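Local coordinates for neural cell adhesion molecule 1 (Homo sapiens, PDB 2HAZ), which mediates adhesion between neural cells and carries, in this first fibronectin type III repeat, a helix critical for polysialylation of its N-glycans, at residues S11-Q23 and E93-V105. Numbering follows the deposited sequence.
Sequences SIDQVEPYSSTAQ and EISAASEFKTQPV. With NA (sodium ion), chain B.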
# COMPACT_ATOMS: atom_id res chain seq x y z
N SER A 11 7.95 -1.73 1.80
CA SER A 11 8.64 -0.69 1.03
C SER A 11 7.96 -0.56 -0.31
O SER A 11 7.73 -1.57 -0.96
CB SER A 11 10.11 -1.07 0.78
OG SER A 11 10.93 -0.79 1.89
N ILE A 12 7.66 0.67 -0.73
CA ILE A 12 7.16 0.92 -2.09
C ILE A 12 8.34 1.18 -3.05
O ILE A 12 9.13 2.11 -2.86
CB ILE A 12 6.11 2.08 -2.15
CG1 ILE A 12 4.86 1.73 -1.32
CG2 ILE A 12 5.72 2.38 -3.60
CD1 ILE A 12 3.85 2.90 -1.15
N ASP A 13 8.46 0.34 -4.07
CA ASP A 13 9.52 0.48 -5.06
C ASP A 13 9.17 1.55 -6.10
O ASP A 13 9.91 2.53 -6.25
CB ASP A 13 9.81 -0.87 -5.72
CG ASP A 13 10.66 -1.79 -4.83
OD1 ASP A 13 10.89 -1.45 -3.65
OD2 ASP A 13 11.10 -2.85 -5.32
N GLN A 14 8.05 1.36 -6.79
CA GLN A 14 7.52 2.34 -7.73
C GLN A 14 6.02 2.16 -7.89
O GLN A 14 5.45 1.14 -7.50
CB GLN A 14 8.21 2.23 -9.10
CG GLN A 14 7.95 0.92 -9.83
CD GLN A 14 8.63 0.87 -11.18
OE1 GLN A 14 9.86 0.88 -11.27
NE2 GLN A 14 7.83 0.82 -12.24
N VAL A 15 5.39 3.19 -8.47
CA VAL A 15 3.98 3.14 -8.80
C VAL A 15 3.81 3.39 -10.30
O VAL A 15 4.33 4.39 -10.83
CB VAL A 15 3.20 4.20 -8.02
CG1 VAL A 15 1.71 4.10 -8.34
CG2 VAL A 15 3.48 4.07 -6.51
N GLU A 16 3.13 2.49 -10.99
CA GLU A 16 2.88 2.67 -12.41
C GLU A 16 1.44 3.11 -12.55
O GLU A 16 0.52 2.30 -12.42
CB GLU A 16 3.15 1.40 -13.21
CG GLU A 16 4.53 0.79 -12.98
CD GLU A 16 4.52 -0.73 -13.09
OE1 GLU A 16 4.48 -1.40 -12.03
OE2 GLU A 16 4.53 -1.27 -14.23
N PRO A 17 1.23 4.42 -12.77
CA PRO A 17 -0.12 4.92 -12.91
C PRO A 17 -0.66 4.88 -14.33
O PRO A 17 0.08 5.04 -15.31
CB PRO A 17 0.00 6.37 -12.42
CG PRO A 17 1.40 6.76 -12.83
CD PRO A 17 2.23 5.50 -12.83
N TYR A 18 -1.96 4.66 -14.41
CA TYR A 18 -2.71 4.90 -15.63
C TYR A 18 -3.66 6.08 -15.39
O TYR A 18 -3.28 7.05 -14.72
CB TYR A 18 -3.41 3.60 -16.07
CG TYR A 18 -2.36 2.55 -16.30
CD1 TYR A 18 -1.62 2.54 -17.48
CD2 TYR A 18 -2.02 1.64 -15.30
CE1 TYR A 18 -0.60 1.62 -17.69
CE2 TYR A 18 -1.01 0.72 -15.49
CZ TYR A 18 -0.31 0.72 -16.69
OH TYR A 18 0.68 -0.19 -16.90
N SER A 19 -4.89 5.99 -15.90
CA SER A 19 -5.81 7.12 -15.83
C SER A 19 -6.59 7.18 -14.53
O SER A 19 -6.65 8.23 -13.90
CB SER A 19 -6.75 7.16 -17.04
OG SER A 19 -6.03 7.58 -18.18
N SER A 20 -7.20 6.06 -14.16
CA SER A 20 -8.03 6.00 -12.96
C SER A 20 -7.55 4.89 -11.99
O SER A 20 -8.18 4.63 -10.97
CB SER A 20 -9.48 5.77 -13.37
OG SER A 20 -9.65 4.48 -13.95
N THR A 21 -6.44 4.25 -12.35
CA THR A 21 -5.86 3.14 -11.56
C THR A 21 -4.33 3.24 -11.52
O THR A 21 -3.72 3.98 -12.29
CB THR A 21 -6.25 1.74 -12.11
OG1 THR A 21 -5.61 1.51 -13.38
CG2 THR A 21 -7.77 1.55 -12.25
N ALA A 22 -3.71 2.49 -10.61
CA ALA A 22 -2.26 2.47 -10.48
C ALA A 22 -1.80 1.16 -9.87
O ALA A 22 -2.48 0.60 -8.98
CB ALA A 22 -1.77 3.64 -9.65
N GLN A 23 -0.67 0.66 -10.36
CA GLN A 23 -0.03 -0.54 -9.82
C GLN A 23 1.08 -0.15 -8.84
O GLN A 23 2.08 0.49 -9.23
CB GLN A 23 0.52 -1.44 -10.94
CG GLN A 23 -0.36 -1.57 -12.19
CD GLN A 23 -1.54 -2.47 -11.98
OE1 GLN A 23 -1.42 -3.70 -12.05
NE2 GLN A 23 -2.70 -1.88 -11.74
N GLU A 93 3.72 -1.08 10.91
CA GLU A 93 4.23 0.23 10.54
C GLU A 93 3.86 0.56 9.09
O GLU A 93 4.01 -0.29 8.22
CB GLU A 93 5.76 0.24 10.66
CG GLU A 93 6.30 1.61 10.95
CD GLU A 93 7.81 1.68 10.90
OE1 GLU A 93 8.46 0.61 10.94
OE2 GLU A 93 8.35 2.80 10.81
N ILE A 94 3.38 1.78 8.86
CA ILE A 94 3.09 2.25 7.51
C ILE A 94 4.40 2.55 6.79
O ILE A 94 5.36 3.06 7.40
CB ILE A 94 2.20 3.52 7.51
CG1 ILE A 94 2.93 4.72 8.13
CG2 ILE A 94 0.90 3.25 8.26
CD1 ILE A 94 2.07 5.97 8.33
N SER A 95 4.42 2.23 5.51
CA SER A 95 5.55 2.56 4.64
C SER A 95 5.74 4.08 4.54
O SER A 95 4.83 4.84 4.89
CB SER A 95 5.37 1.94 3.25
OG SER A 95 4.35 2.59 2.49
N ALA A 96 6.92 4.53 4.11
CA ALA A 96 7.07 5.92 3.70
C ALA A 96 6.13 6.17 2.52
O ALA A 96 5.92 5.28 1.69
CB ALA A 96 8.52 6.24 3.30
N ALA A 97 5.52 7.36 2.46
CA ALA A 97 4.61 7.66 1.35
C ALA A 97 5.34 7.79 0.01
O ALA A 97 6.47 8.31 -0.05
CB ALA A 97 3.79 8.89 1.64
N SER A 98 4.71 7.31 -1.06
CA SER A 98 5.24 7.48 -2.42
C SER A 98 4.25 8.31 -3.22
O SER A 98 3.05 8.06 -3.18
CB SER A 98 5.41 6.13 -3.10
OG SER A 98 5.92 6.28 -4.42
N GLU A 99 4.76 9.30 -3.95
CA GLU A 99 3.90 10.21 -4.66
C GLU A 99 3.93 9.85 -6.16
O GLU A 99 4.99 9.58 -6.72
CB GLU A 99 4.32 11.66 -4.40
CG GLU A 99 3.90 12.25 -3.02
CD GLU A 99 4.86 11.93 -1.83
OE1 GLU A 99 6.03 12.39 -1.82
OE2 GLU A 99 4.42 11.25 -0.87
N PHE A 100 2.76 9.82 -6.79
CA PHE A 100 2.66 9.61 -8.24
C PHE A 100 1.57 10.51 -8.84
O PHE A 100 0.81 11.15 -8.10
CB PHE A 100 2.35 8.14 -8.55
CG PHE A 100 1.01 7.68 -8.03
CD1 PHE A 100 -0.13 7.73 -8.85
CD2 PHE A 100 0.88 7.21 -6.73
CE1 PHE A 100 -1.38 7.31 -8.35
CE2 PHE A 100 -0.35 6.79 -6.23
CZ PHE A 100 -1.48 6.86 -7.03
N LYS A 101 1.49 10.53 -10.17
CA LYS A 101 0.45 11.30 -10.89
C LYS A 101 -0.25 10.42 -11.92
O LYS A 101 0.39 9.73 -12.72
CB LYS A 101 1.06 12.54 -11.56
CG LYS A 101 0.02 13.60 -11.94
CD LYS A 101 0.71 14.83 -12.55
CE LYS A 101 -0.27 15.99 -12.61
NZ LYS A 101 0.16 17.08 -13.53
N THR A 102 -1.58 10.45 -11.91
CA THR A 102 -2.35 9.71 -12.90
C THR A 102 -2.20 10.41 -14.24
O THR A 102 -2.11 11.64 -14.29
CB THR A 102 -3.86 9.57 -12.50
OG1 THR A 102 -4.37 10.83 -12.05
CG2 THR A 102 -4.05 8.54 -11.38
N GLN A 103 -2.13 9.63 -15.30
CA GLN A 103 -2.05 10.14 -16.66
C GLN A 103 -3.32 10.87 -17.10
O GLN A 103 -4.40 10.60 -16.57
CB GLN A 103 -1.77 8.99 -17.64
CG GLN A 103 -0.47 8.26 -17.33
CD GLN A 103 -0.08 7.31 -18.44
OE1 GLN A 103 0.04 7.72 -19.60
NE2 GLN A 103 0.10 6.04 -18.10
N PRO A 104 -3.19 11.80 -18.07
CA PRO A 104 -4.32 12.41 -18.74
C PRO A 104 -5.10 11.36 -19.53
O PRO A 104 -4.51 10.43 -20.09
CB PRO A 104 -3.68 13.42 -19.70
CG PRO A 104 -2.29 13.03 -19.83
CD PRO A 104 -1.90 12.34 -18.55
N VAL A 105 -6.43 11.51 -19.56
CA VAL A 105 -7.24 10.73 -20.49
C VAL A 105 -6.83 11.09 -21.92
O VAL A 105 -6.25 10.27 -22.65
CB VAL A 105 -8.75 10.98 -20.31
CG1 VAL A 105 -9.56 10.02 -21.20
CG2 VAL A 105 -9.16 10.82 -18.85
OXT VAL A 105 -7.06 12.23 -22.38
NA NA B . 12.42 -3.58 -3.45
O HOH W 1 8.05 2.92 0.79
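Two edge strands of the fibronectin type III sandwich, 11-17 and 98-101, run nearly parallel (18°) in opposite sheets, their axes 7.3 Å apart at closest approach, and close one side of the core. Phe-100 is central: with its CG between backbone N and carbonyl carbon (chi1 64°), the ring is set with one face against Val-15. CG1 of Val-15 lies 3.8 Å from the centroid of the Phe-100 ring, a CH-pi contact offset toward the rim, while Pro-17 CB and Ala-22 CB approach obliquely near CD1 and CE1; Ile-70 and Val-81 add contacts from both sheets. An alanine in place of Phe-100 would probably leave Val-15 CG1 without its aromatic face and open a gap beside Pro-17 and Ala-22. Toward the other end, Ile-12 CG2 packs 3.8 Å from Ser-98 CB and Ile-12 CD1 meets Ser-95 OG, which is hydrogen-bonded to Leu-83 N. Near the C-terminal strand ends, hydrogen bonds join the segments. Gln-103 NE2 gives a nearly straight bond (170°) to Pro-17 O at 3.0 Å, the acceptor within the amide plane, and Gln-103 N reaches Tyr-18 O at 2.9 Å from above the carbonyl plane. Asp-13, on the outer side, binds sodium with both carboxylate oxygens, alongside Asp-27. This packing of the edge strands of a three-stranded and a four-stranded sheet fits the fibronectin type III sandwich.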